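Local structure of glucanase (5GY3) at residues A[146-151]-A[196-201]; A[187-192]-A[252-257]; A[91-96]-A[114-119]; A[38-43]-A[100-105]. The protein probably hydrolyses internal beta-1,4-glucosidic linkages in cellulose, lichenin and cereal beta-D-glucans, as an endoglucanase of glycoside hydrolase family 8. All blocks are in the same frame, centred on the assembly; numbering follows the deposited sequence.

Contact 1 (A[146-151]-A[196-201]); sequences LNLNPS and VALRAD
Leu148 holds CG anti to its own carbonyl carbon (chi1 -55°), whereas Leu198 holds CG anti to its backbone N (chi1 169°), and from these two branch points the methyls CD1 of Leu148 and CD2 of Leu198 come within 3.8 Å. The leucines cross obliquely on the face of the antiparallel sheet that also carries Leu146 and Val196. One step further along, Val196 sends CG2 to the ring of Pro150, 4.0 Å from CD; this pair crosses at about a right angle, just where 146-151 leaves the strand for a 3-10 turn. The side chain of Pro150 is about 10 Å from that of the predicted nucleophile Asp87. On the other face Asn147 stands beside Ala197, its OD1 resting 3.7 Å from Ala197 CB, while its ND2 makes a weak bond to Glu209.

The backbones are joined by two hydrogen-bonded pairs, Leu146 with Leu198 and Leu148 with Val196. Each pair exchanges both N-H groups for both carbonyls; Leu198 N to Leu146 O, for example, spans 2.8 Å. Between them lies the non-hydrogen-bonded pair Asn147 and Ala197, where Ala197 CA-H points at Leu146 O from 3.3 Å. Strand 204-206 flanks 196-199 on its far side, and Phe127 covers the leucine face near Leu146 and Leu198.

Chemically, four backbone bonds pair the N-H and C=O groups of Leu146, Leu148, Val196 and Leu198 and hold the register, while the side chains of those four residues make one face apolar and Asn147 puts a polar amide on the other.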
loop_
_atom_site.group_PDB
_atom_site.type_symbol
_atom_site.label_atom_id
_atom_site.label_comp_id
_atom_site.label_asym_id
_atom_site.label_seq_id
_atom_site.Cartn_x
_atom_site.Cartn_y
_atom_site.Cartn_z
ATOM N N LEU A 146 -12.361 10.177 12.233
ATOM C CA LEU A 146 -11.812 8.931 11.722
ATOM C C LEU A 146 -10.298 9.049 11.655
ATOM O O LEU A 146 -9.764 10.078 11.231
ATOM C CB LEU A 146 -12.348 8.604 10.329
ATOM C CG LEU A 146 -13.854 8.542 10.142
ATOM C CD1 LEU A 146 -14.163 8.178 8.694
ATOM C CD2 LEU A 146 -14.453 7.551 11.118
ATOM N N ASN A 147 -9.609 7.999 12.078
ATOM C CA ASN A 147 -8.169 7.905 11.884
ATOM C C ASN A 147 -7.922 7.200 10.564
ATOM O O ASN A 147 -8.203 6.008 10.425
ATOM C CB ASN A 147 -7.517 7.170 13.052
ATOM C CG ASN A 147 -7.334 8.070 14.257
ATOM O OD1 ASN A 147 -7.323 9.294 14.120
ATOM N ND2 ASN A 147 -7.197 7.476 15.443
ATOM N N LEU A 148 -7.420 7.942 9.589
ATOM C CA LEU A 148 -7.218 7.434 8.241
ATOM C C LEU A 148 -5.729 7.297 7.960
ATOM O O LEU A 148 -4.887 7.920 8.614
ATOM C CB LEU A 148 -7.850 8.373 7.213
ATOM C CG LEU A 148 -9.330 8.705 7.406
ATOM C CD1 LEU A 148 -9.768 9.685 6.325
ATOM C CD2 LEU A 148 -10.143 7.415 7.344
ATOM N N ASN A 149 -5.408 6.471 6.973
ATOM C CA ASN A 149 -4.033 6.325 6.506
ATOM C C ASN A 149 -4.068 6.563 5.000
ATOM O O ASN A 149 -4.521 5.688 4.242
ATOM C CB ASN A 149 -3.477 4.949 6.855
ATOM C CG ASN A 149 -1.994 4.840 6.573
ATOM O OD1 ASN A 149 -1.514 5.312 5.538
ATOM N ND2 ASN A 149 -1.253 4.237 7.498
ATOM N N PRO A 150 -3.669 7.746 4.529
ATOM C CA PRO A 150 -3.799 8.020 3.091
ATOM C C PRO A 150 -2.946 7.123 2.219
ATOM O O PRO A 150 -3.232 7.017 1.020
ATOM C CB PRO A 150 -3.379 9.498 2.959
ATOM C CG PRO A 150 -2.611 9.809 4.215
ATOM C CD PRO A 150 -3.288 8.954 5.284
ATOM N N SER A 151 -1.929 6.456 2.775
ATOM C CA SER A 151 -1.183 5.465 2.004
ATOM C C SER A 151 -1.990 4.194 1.751
ATOM O O SER A 151 -1.524 3.325 1.010
ATOM C CB SER A 151 0.134 5.121 2.705
ATOM O OG SER A 151 -0.019 4.130 3.700
ATOM N N VAL A 196 -3.716 10.306 9.569
ATOM C CA VAL A 196 -4.406 11.590 9.511
ATOM C C VAL A 196 -5.761 11.446 10.178
ATOM O O VAL A 196 -6.523 10.534 9.847
ATOM C CB VAL A 196 -4.581 12.061 8.053
ATOM C CG1 VAL A 196 -5.475 13.329 7.982
ATOM C CG2 VAL A 196 -3.223 12.307 7.417
ATOM N N ALA A 197 -6.071 12.352 11.105
ATOM C CA ALA A 197 -7.387 12.382 11.730
ATOM C C ALA A 197 -8.312 13.292 10.930
ATOM O O ALA A 197 -8.009 14.479 10.722
ATOM C CB ALA A 197 -7.289 12.864 13.175
ATOM N N LEU A 198 -9.442 12.746 10.500
ATOM C CA LEU A 198 -10.454 13.494 9.762
ATOM C C LEU A 198 -11.633 13.743 10.695
ATOM O O LEU A 198 -12.275 12.789 11.151
ATOM C CB LEU A 198 -10.910 12.713 8.524
ATOM C CG LEU A 198 -12.143 13.244 7.783
ATOM C CD1 LEU A 198 -11.886 14.634 7.204
ATOM C CD2 LEU A 198 -12.576 12.263 6.691
ATOM N N ARG A 199 -11.903 15.014 10.995
ATOM C CA ARG A 199 -13.057 15.365 11.809
ATOM C C ARG A 199 -14.309 15.436 10.932
ATOM O O ARG A 199 -14.232 15.603 9.712
ATOM C CB ARG A 199 -12.813 16.702 12.526
ATOM C CG ARG A 199 -13.737 16.972 13.707
ATOM C CD ARG A 199 -13.254 18.181 14.522
ATOM N NE ARG A 199 -13.425 19.442 13.801
ATOM C CZ ARG A 199 -13.099 20.635 14.293
ATOM N NH1 ARG A 199 -12.566 20.729 15.507
ATOM N NH2 ARG A 199 -13.301 21.736 13.573
ATOM N N ALA A 200 -15.480 15.302 11.570
ATOM C CA ALA A 200 -16.721 15.158 10.814
ATOM C C ALA A 200 -17.096 16.406 10.026
ATOM O O ALA A 200 -17.958 16.320 9.143
ATOM C CB ALA A 200 -17.876 14.759 11.748
ATOM N N ASP A 201 -16.480 17.552 10.302
ATOM C CA ASP A 201 -16.704 18.741 9.489
ATOM C C ASP A 201 -15.705 18.872 8.352
ATOM O O ASP A 201 -15.746 19.867 7.621
ATOM C CB ASP A 201 -16.651 20.007 10.354
ATOM C CG ASP A 201 -15.265 20.273 10.929
ATOM O OD1 ASP A 201 -14.481 19.313 11.080
ATOM O OD2 ASP A 201 -14.960 21.451 11.240
#

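Contact 2 (A[187-192]-A[252-257]); sequences GKSHLP and AWINVS
Val256, just past the short strand 254-255, packs against the loop 187-192, so the contact ties the edge of a two-stranded antiparallel sheet (213-214 with 254-255) to the loop that follows helix 167-183.

Van der Waals packing does most of the work. Val256 aims its side chain at the peptide after Leu191, a methyl against a carbonyl: CG1, anti to the valine's carbonyl carbon (chi1 -60°), lies 3.4 Å from Leu191 O, and CB and CG2 gather round the same oxygen. Two contacts are purely apolar. Val256 CG1 sits 4.1 Å from Leu191 CB, and Ile254, two residues back and directed to the same side, meets Leu191 through CG2, which is 4.2 Å from Leu191 CD1. Ile254 also brings CD1 to 3.8 Å from Ser189 CB. The tryptophans of helix 236-243 close over this patch, Trp241 on Ser189 and Ile254, Trp238 on Leu191 and Pro192.

Polar approaches are slight, and no hydrogen bond joins the two segments. Gly187 comes close to Val256 O with its CA, a CA-H contact of 3.2 Å; its N is nearby too, but at an angle too poor for bonding. Gly187 has positive phi (68°) and no side chain, which leaves its backbone able to lie against that carbonyl.

Bonds inside each segment shape the partners. On the loop, Leu191 N makes a weak bond to Ser189 OG. On the other side Asn255 forms an Asx turn as the chain leaves the strand, Ser257 N donating to Asn255 OD1 at 2.9 Å, in the plane of the side-chain carbonyl.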
loop_
_atom_site.group_PDB
_atom_site.type_symbol
_atom_site.label_atom_id
_atom_site.label_comp_id
_atom_site.label_asym_id
_atom_site.label_seq_id
_atom_site.Cartn_x
_atom_site.Cartn_y
_atom_site.Cartn_z
ATOM N N GLY A 187 2.828 21.869 7.776
ATOM C CA GLY A 187 4.172 22.413 7.878
ATOM C C GLY A 187 4.661 23.010 6.569
ATOM O O GLY A 187 3.909 23.258 5.630
ATOM N N LYS A 188 5.973 23.235 6.520
ATOM C CA LYS A 188 6.557 23.842 5.327
ATOM C C LYS A 188 6.655 22.879 4.150
ATOM O O LYS A 188 6.795 23.334 3.008
ATOM C CB LYS A 188 7.940 24.397 5.658
ATOM C CG LYS A 188 7.917 25.468 6.724
ATOM C CD LYS A 188 9.337 25.864 7.097
ATOM C CE LYS A 188 9.343 27.061 8.031
ATOM N NZ LYS A 188 10.731 27.513 8.311
ATOM N N SER A 189 6.599 21.562 4.389
ATOM C CA SER A 189 6.639 20.621 3.275
ATOM C C SER A 189 5.270 20.409 2.630
ATOM O O SER A 189 5.210 19.885 1.515
ATOM C CB SER A 189 7.183 19.268 3.737
ATOM O OG SER A 189 6.235 18.630 4.585
ATOM N N HIS A 190 4.188 20.797 3.311
ATOM C CA HIS A 190 2.817 20.586 2.829
ATOM C C HIS A 190 2.571 19.122 2.488
ATOM O O HIS A 190 1.848 18.793 1.543
ATOM C CB HIS A 190 2.500 21.480 1.625
ATOM C CG HIS A 190 2.790 22.926 1.871
ATOM N ND1 HIS A 190 2.021 23.704 2.709
ATOM C CD2 HIS A 190 3.765 23.736 1.393
ATOM C CE1 HIS A 190 2.510 24.934 2.735
ATOM N NE2 HIS A 190 3.573 24.977 1.952
ATOM N N LEU A 191 3.167 18.230 3.267
ATOM C CA LEU A 191 3.010 16.806 3.022
ATOM C C LEU A 191 2.095 16.173 4.063
ATOM O O LEU A 191 1.984 16.664 5.189
ATOM C CB LEU A 191 4.373 16.099 3.043
ATOM C CG LEU A 191 5.295 16.390 1.857
ATOM C CD1 LEU A 191 6.636 15.763 2.113
ATOM C CD2 LEU A 191 4.687 15.843 0.545
ATOM N N PRO A 192 1.437 15.067 3.723
ATOM C CA PRO A 192 0.658 14.326 4.723
ATOM C C PRO A 192 1.537 13.408 5.569
ATOM O O PRO A 192 2.610 12.964 5.158
ATOM C CB PRO A 192 -0.309 13.508 3.861
ATOM C CG PRO A 192 0.514 13.181 2.647
ATOM C CD PRO A 192 1.408 14.401 2.406
ATOM N N ALA A 252 14.898 10.516 5.224
ATOM C CA ALA A 252 14.015 9.356 5.115
ATOM C C ALA A 252 12.622 9.627 5.664
ATOM O O ALA A 252 11.684 8.904 5.313
ATOM C CB ALA A 252 14.619 8.153 5.844
ATOM N N TRP A 253 12.472 10.611 6.552
ATOM C CA TRP A 253 11.157 11.046 6.996
ATOM C C TRP A 253 11.200 12.532 7.325
ATOM O O TRP A 253 12.272 13.119 7.497
ATOM C CB TRP A 253 10.650 10.251 8.216
ATOM C CG TRP A 253 11.594 10.153 9.407
ATOM C CD1 TRP A 253 12.393 9.088 9.731
ATOM C CD2 TRP A 253 11.798 11.131 10.445
ATOM N NE1 TRP A 253 13.088 9.348 10.893
ATOM C CE2 TRP A 253 12.740 10.592 11.351
ATOM C CE3 TRP A 253 11.268 12.401 10.705
ATOM C CZ2 TRP A 253 13.178 11.289 12.478
ATOM C CZ3 TRP A 253 11.707 13.093 11.828
ATOM C CH2 TRP A 253 12.647 12.530 12.705
ATOM N N ILE A 254 10.013 13.139 7.408
ATOM C CA ILE A 254 9.884 14.497 7.934
ATOM C C ILE A 254 8.695 14.553 8.883
ATOM O O ILE A 254 7.635 13.977 8.613
ATOM C CB ILE A 254 9.749 15.550 6.803
ATOM C CG1 ILE A 254 9.457 16.934 7.397
ATOM C CG2 ILE A 254 8.659 15.162 5.797
ATOM C CD1 ILE A 254 9.612 18.070 6.406
ATOM N N ASN A 255 8.887 15.203 10.028
ATOM C CA ASN A 255 7.773 15.520 10.919
ATOM C C ASN A 255 7.030 16.709 10.317
ATOM O O ASN A 255 7.574 17.816 10.243
ATOM C CB ASN A 255 8.300 15.826 12.319
ATOM C CG ASN A 255 7.193 16.110 13.321
ATOM O OD1 ASN A 255 6.255 16.870 13.055
ATOM N ND2 ASN A 255 7.310 15.506 14.496
ATOM N N VAL A 256 5.796 16.491 9.854
ATOM C CA VAL A 256 5.121 17.550 9.099
ATOM C C VAL A 256 4.541 18.612 10.014
ATOM O O VAL A 256 4.144 19.682 9.533
ATOM C CB VAL A 256 4.024 16.987 8.171
ATOM C CG1 VAL A 256 4.635 16.004 7.154
ATOM C CG2 VAL A 256 2.923 16.320 8.975
ATOM N N SER A 257 4.519 18.366 11.325
ATOM C CA SER A 257 4.038 19.358 12.281
ATOM C C SER A 257 5.145 20.297 12.738
ATOM O O SER A 257 4.908 21.499 12.897
ATOM C CB SER A 257 3.414 18.669 13.492
ATOM O OG SER A 257 2.133 18.168 13.160
#

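Contact 3 (A[91-96]-A[114-119]); sequences LIAWAL and AITASL
Ile115 points toward helix 86-103 and spreads its two branches over three residues there. Its CG2, anti to the backbone N, presses on the methyl of Ala93, CG2 to CB being 3.6 Å. The longer branch, with CG1 anti to the carbonyl carbon (chi1 -59°), ends in CD1, which is shared by two neighbours. Leu96 brings CD1 to 3.8 Å from that Ile115 CD1, and Ile92 offers CG2 to the same Ile115 CD1 from 4.1 Å. Both Ile92 and Leu96 cross the isoleucine at about a right angle.

Ala93 also points toward the partner helix, and its small CB lets the backbones come close: the CA atoms of Ala93 and Ile115 are 6.0 Å apart. The same CB also receives Thr116 CG2 at 3.9 Å. Thr116 turns its hydroxyl to its own helix, where OG1 bonds to the carbonyl of Asp113. A polar link just beyond the segment reinforces the pairing, Ser112 OG bonding to Ala93 O. Trp52 of helix 45-59 touches both Ile92 and Leu96.

Locally the axes are 9.3 Å apart, with directions 147° from each other; the two consecutive helices are joined by a short turn at 104-105. All the touching residues are buried, and the predicted nucleophile Asp87 lies near the start of helix 86-103. This antiparallel helical hairpin is the building unit of the (alpha/alpha)6 barrel of family 8 glycoside hydrolases.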
loop_
_atom_site.group_PDB
_atom_site.type_symbol
_atom_site.label_atom_id
_atom_site.label_comp_id
_atom_site.label_asym_id
_atom_site.label_seq_id
_atom_site.Cartn_x
_atom_site.Cartn_y
_atom_site.Cartn_z
ATOM N N LEU A 91 -4.630 -4.932 -1.900
ATOM C CA LEU A 91 -3.527 -5.430 -2.717
ATOM C C LEU A 91 -3.775 -6.864 -3.150
ATOM O O LEU A 91 -3.499 -7.233 -4.303
ATOM C CB LEU A 91 -2.222 -5.340 -1.929
ATOM C CG LEU A 91 -1.749 -3.913 -1.645
ATOM C CD1 LEU A 91 -0.705 -3.923 -0.538
ATOM C CD2 LEU A 91 -1.198 -3.291 -2.915
ATOM N N ILE A 92 -4.292 -7.683 -2.230
ATOM C CA ILE A 92 -4.635 -9.071 -2.538
ATOM C C ILE A 92 -5.706 -9.126 -3.621
ATOM O O ILE A 92 -5.585 -9.873 -4.598
ATOM C CB ILE A 92 -5.079 -9.807 -1.259
ATOM C CG1 ILE A 92 -3.889 -9.994 -0.301
ATOM C CG2 ILE A 92 -5.732 -11.149 -1.613
ATOM C CD1 ILE A 92 -4.282 -10.304 1.180
ATOM N N ALA A 93 -6.779 -8.341 -3.460
ATOM C CA ALA A 93 -7.852 -8.364 -4.451
ATOM C C ALA A 93 -7.362 -7.857 -5.798
ATOM O O ALA A 93 -7.803 -8.333 -6.852
ATOM C CB ALA A 93 -9.044 -7.530 -3.971
ATOM N N TRP A 94 -6.483 -6.858 -5.778
ATOM C CA TRP A 94 -5.931 -6.306 -7.012
ATOM C C TRP A 94 -5.041 -7.325 -7.708
ATOM O O TRP A 94 -5.135 -7.513 -8.928
ATOM C CB TRP A 94 -5.146 -5.033 -6.674
ATOM C CG TRP A 94 -4.676 -4.244 -7.840
ATOM C CD1 TRP A 94 -5.195 -4.234 -9.111
ATOM C CD2 TRP A 94 -3.592 -3.319 -7.840
ATOM N NE1 TRP A 94 -4.491 -3.352 -9.899
ATOM C CE2 TRP A 94 -3.505 -2.776 -9.139
ATOM C CE3 TRP A 94 -2.685 -2.888 -6.863
ATOM C CZ2 TRP A 94 -2.534 -1.841 -9.491
ATOM C CZ3 TRP A 94 -1.731 -1.942 -7.213
ATOM C CH2 TRP A 94 -1.671 -1.424 -8.511
ATOM N N ALA A 95 -4.184 -8.007 -6.942
ATOM C CA ALA A 95 -3.341 -9.047 -7.524
ATOM C C ALA A 95 -4.180 -10.150 -8.170
ATOM O O ALA A 95 -3.832 -10.652 -9.250
ATOM C CB ALA A 95 -2.418 -9.621 -6.450
ATOM N N LEU A 96 -5.285 -10.537 -7.523
ATOM C CA LEU A 96 -6.167 -11.565 -8.082
ATOM C C LEU A 96 -6.794 -11.109 -9.391
ATOM O O LEU A 96 -6.882 -11.887 -10.349
ATOM C CB LEU A 96 -7.256 -11.930 -7.072
ATOM C CG LEU A 96 -6.732 -12.823 -5.943
ATOM C CD1 LEU A 96 -7.634 -12.781 -4.705
ATOM C CD2 LEU A 96 -6.557 -14.264 -6.457
ATOM N N ALA A 114 -15.292 -10.988 -4.582
ATOM C CA ALA A 114 -15.788 -11.146 -3.220
ATOM C C ALA A 114 -15.093 -10.180 -2.271
ATOM O O ALA A 114 -15.742 -9.574 -1.405
ATOM C CB ALA A 114 -15.604 -12.596 -2.756
ATOM N N ILE A 115 -13.777 -10.020 -2.429
ATOM C CA ILE A 115 -12.999 -9.140 -1.561
ATOM C C ILE A 115 -13.353 -7.682 -1.813
ATOM O O ILE A 115 -13.520 -6.909 -0.861
ATOM C CB ILE A 115 -11.491 -9.395 -1.755
ATOM C CG1 ILE A 115 -11.169 -10.864 -1.434
ATOM C CG2 ILE A 115 -10.653 -8.419 -0.900
ATOM C CD1 ILE A 115 -9.829 -11.344 -1.983
ATOM N N THR A 116 -13.481 -7.274 -3.086
ATOM C CA THR A 116 -13.824 -5.876 -3.340
ATOM C C THR A 116 -15.230 -5.555 -2.844
ATOM O O THR A 116 -15.466 -4.462 -2.323
ATOM C CB THR A 116 -13.672 -5.507 -4.822
ATOM O OG1 THR A 116 -14.498 -6.340 -5.646
ATOM C CG2 THR A 116 -12.225 -5.649 -5.254
ATOM N N ALA A 117 -16.173 -6.492 -2.978
ATOM C CA ALA A 117 -17.495 -6.263 -2.396
ATOM C C ALA A 117 -17.410 -6.150 -0.878
ATOM O O ALA A 117 -18.087 -5.305 -0.271
ATOM C CB ALA A 117 -18.460 -7.375 -2.800
ATOM N N SER A 118 -16.567 -6.978 -0.252
ATOM C CA SER A 118 -16.355 -6.885 1.193
ATOM C C SER A 118 -15.716 -5.557 1.584
ATOM O O SER A 118 -16.057 -4.976 2.622
ATOM C CB SER A 118 -15.481 -8.045 1.679
ATOM O OG SER A 118 -16.205 -9.259 1.711
ATOM N N LEU A 119 -14.770 -5.072 0.787
ATOM C CA LEU A 119 -14.164 -3.784 1.098
ATOM C C LEU A 119 -15.204 -2.667 1.092
ATOM O O LEU A 119 -15.227 -1.829 1.995
ATOM C CB LEU A 119 -13.033 -3.487 0.121
ATOM C CG LEU A 119 -11.737 -4.246 0.401
ATOM C CD1 LEU A 119 -10.830 -4.134 -0.814
ATOM C CD2 LEU A 119 -11.050 -3.661 1.638
#

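Contact 4 (A[38-43]-A[100-105]); sequences LAVANN and QKQWQD
A Schellman motif ends helix 29-41, and its C-prime residue, Asn43, reaches across to Trp103 at the last turn of helix 86-103. Positive phi at Asn43 lets the chain reverse there, with Asn43 N bonded to Val40 O. The side chain leaves with CG anti to the backbone N (chi1 -164°). Its OD1 accepts the indole N-H, Trp103 NE1 to Asn43 OD1 being 2.9 Å. The nitrogen lies almost in line with the C=O bond, while the oxygen sits at the indole edge, somewhat out of the ring plane; amide and ring planes differ by 32°.

Val40 divides its methyls between the two partners. CG1 lies 3.7 Å from Gln102 CB, and CG2 is 4.0 Å from Trp103 CH2, at the far end of the indole from the donor. Gln102 bends at chi2 (71°), which brings CD round toward Asn43; its NE2 is 3.4 Å from Asn43 OD1. A water is within 3.0 Å of Val40 O and equally near Gln102 OE1.

The preceding residue, Asn42, folds back on its own helix: its ND2 and its backbone N bind Leu38 O from opposite faces of that carbonyl. Phe48 of helix 45-59 meets the Trp103 ring edge-to-face, and Asp105, N-cap of the next helix, forms salt bridges with Arg45 and Arg107. Two helix C-termini lying together at one end of the fold in this way suit the (alpha/alpha)6 barrel, in which alternate helices run in the same sense.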
loop_
_atom_site.group_PDB
_atom_site.type_symbol
_atom_site.label_atom_id
_atom_site.label_comp_id
_atom_site.label_asym_id
_atom_site.label_seq_id
_atom_site.Cartn_x
_atom_site.Cartn_y
_atom_site.Cartn_z
ATOM N N LEU A 38 3.697 -8.990 -7.526
ATOM C CA LEU A 38 4.972 -9.224 -8.194
ATOM C C LEU A 38 5.024 -10.606 -8.843
ATOM O O LEU A 38 5.688 -10.777 -9.872
ATOM C CB LEU A 38 6.123 -9.032 -7.201
ATOM C CG LEU A 38 6.298 -7.611 -6.632
ATOM C CD1 LEU A 38 7.394 -7.581 -5.585
ATOM C CD2 LEU A 38 6.596 -6.598 -7.728
ATOM N N ALA A 39 4.332 -11.593 -8.272
ATOM C CA ALA A 39 4.283 -12.905 -8.917
ATOM C C ALA A 39 3.570 -12.828 -10.263
ATOM O O ALA A 39 4.019 -13.435 -11.241
ATOM C CB ALA A 39 3.611 -13.925 -7.999
ATOM N N VAL A 40 2.475 -12.067 -10.345
ATOM C CA VAL A 40 1.810 -11.870 -11.638
ATOM C C VAL A 40 2.750 -11.172 -12.610
ATOM O O VAL A 40 2.895 -11.579 -13.772
ATOM C CB VAL A 40 0.511 -11.061 -11.467
ATOM C CG1 VAL A 40 -0.132 -10.827 -12.835
ATOM C CG2 VAL A 40 -0.443 -11.756 -10.518
ATOM N N ALA A 41 3.405 -10.104 -12.141
ATOM C CA ALA A 41 4.285 -9.316 -12.998
ATOM C C ALA A 41 5.440 -10.142 -13.547
ATOM O O ALA A 41 5.928 -9.879 -14.652
ATOM C CB ALA A 41 4.814 -8.115 -12.223
ATOM N N ASN A 42 5.898 -11.132 -12.796
ATOM C CA ASN A 42 6.994 -11.977 -13.244
ATOM C C ASN A 42 6.497 -13.253 -13.905
ATOM O O ASN A 42 7.304 -14.122 -14.236
ATOM C CB ASN A 42 7.926 -12.285 -12.075
ATOM C CG ASN A 42 8.796 -11.095 -11.717
ATOM O OD1 ASN A 42 9.845 -10.881 -12.316
ATOM N ND2 ASN A 42 8.342 -10.293 -10.760
ATOM N N ASN A 43 5.187 -13.360 -14.128
ATOM C CA ASN A 43 4.573 -14.511 -14.787
ATOM C C ASN A 43 4.941 -15.810 -14.068
ATOM O O ASN A 43 5.390 -16.788 -14.669
ATOM C CB ASN A 43 4.958 -14.545 -16.269
ATOM C CG ASN A 43 4.067 -15.469 -17.085
ATOM O OD1 ASN A 43 3.111 -16.046 -16.570
ATOM N ND2 ASN A 43 4.384 -15.610 -18.370
ATOM N N GLN A 100 -6.158 -12.963 -13.142
ATOM C CA GLN A 100 -7.131 -13.415 -14.133
ATOM C C GLN A 100 -6.705 -13.007 -15.533
ATOM O O GLN A 100 -6.807 -13.795 -16.480
ATOM C CB GLN A 100 -8.518 -12.845 -13.831
ATOM C CG GLN A 100 -9.572 -13.250 -14.874
ATOM C CD GLN A 100 -9.609 -12.321 -16.069
ATOM O OE1 GLN A 100 -9.519 -11.104 -15.918
ATOM N NE2 GLN A 100 -9.722 -12.892 -17.267
ATOM N N LYS A 101 -6.260 -11.763 -15.688
ATOM C CA LYS A 101 -5.861 -11.290 -17.007
ATOM C C LYS A 101 -4.609 -12.004 -17.483
ATOM O O LYS A 101 -4.521 -12.409 -18.646
ATOM C CB LYS A 101 -5.636 -9.781 -16.979
ATOM C CG LYS A 101 -6.907 -8.985 -16.782
ATOM C CD LYS A 101 -6.603 -7.524 -16.499
ATOM C CE LYS A 101 -7.793 -6.655 -16.869
ATOM N NZ LYS A 101 -9.071 -7.333 -16.527
ATOM N N GLN A 102 -3.638 -12.178 -16.587
ATOM C CA GLN A 102 -2.364 -12.772 -16.971
ATOM C C GLN A 102 -2.539 -14.214 -17.431
ATOM O O GLN A 102 -2.002 -14.615 -18.469
ATOM C CB GLN A 102 -1.392 -12.693 -15.797
ATOM C CG GLN A 102 -0.065 -13.371 -16.053
ATOM C CD GLN A 102 0.785 -12.619 -17.056
ATOM O OE1 GLN A 102 0.735 -11.390 -17.135
ATOM N NE2 GLN A 102 1.556 -13.354 -17.842
ATOM N N TRP A 103 -3.286 -15.012 -16.669
ATOM C CA TRP A 103 -3.378 -16.443 -16.925
ATOM C C TRP A 103 -4.734 -16.875 -17.468
ATOM O O TRP A 103 -4.944 -18.078 -17.670
ATOM C CB TRP A 103 -3.037 -17.233 -15.650
ATOM C CG TRP A 103 -1.621 -16.971 -15.235
ATOM C CD1 TRP A 103 -0.497 -17.174 -15.992
ATOM C CD2 TRP A 103 -1.168 -16.421 -13.986
ATOM N NE1 TRP A 103 0.623 -16.793 -15.286
ATOM C CE2 TRP A 103 0.237 -16.326 -14.055
ATOM C CE3 TRP A 103 -1.815 -16.015 -12.812
ATOM C CZ2 TRP A 103 1.009 -15.824 -13.002
ATOM C CZ3 TRP A 103 -1.037 -15.518 -11.756
ATOM C CH2 TRP A 103 0.356 -15.437 -11.863
ATOM N N GLN A 104 -5.642 -15.930 -17.716
ATOM C CA GLN A 104 -6.925 -16.191 -18.373
ATOM C C GLN A 104 -7.735 -17.235 -17.607
ATOM O O GLN A 104 -8.198 -18.232 -18.161
ATOM C CB GLN A 104 -6.703 -16.603 -19.831
ATOM C CG GLN A 104 -6.110 -15.486 -20.662
ATOM C CD GLN A 104 -7.089 -14.357 -20.860
ATOM O OE1 GLN A 104 -8.175 -14.559 -21.405
ATOM N NE2 GLN A 104 -6.734 -13.167 -20.385
ATOM N N ASP A 105 -7.907 -16.990 -16.310
ATOM C CA ASP A 105 -8.630 -17.893 -15.425
ATOM C C ASP A 105 -9.595 -17.067 -14.586
ATOM O O ASP A 105 -9.165 -16.355 -13.672
ATOM C CB ASP A 105 -7.667 -18.671 -14.529
ATOM C CG ASP A 105 -8.344 -19.805 -13.787
ATOM O OD1 ASP A 105 -9.563 -19.727 -13.519
ATOM O OD2 ASP A 105 -7.642 -20.781 -13.468
HETATM O O HOH W 1 3.586 -10.603 -16.564
#

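How the contacts relate
From the N terminus, contact 4 opens first, on helix 29-41, and closes on the end of helix 86-103. Contact 3 starts on that same helix before contact 4 has closed and ends on helix 106-123, so the two cross, and they touch where Ala95 O meets Val40 CG2 at 3.8 Å. The second pair follows in series. Contact 1 closes the chain from strand 145-148 to strand 196-199, and contact 2 begins within that span, so these also cross. Contacts 3 and 4 bind barrel helices; contact 1 joins two strands of the three-stranded sheet, and contact 2 joins the loop after helix 167-183 to strand 254-255, across the chain's centre from contact 4.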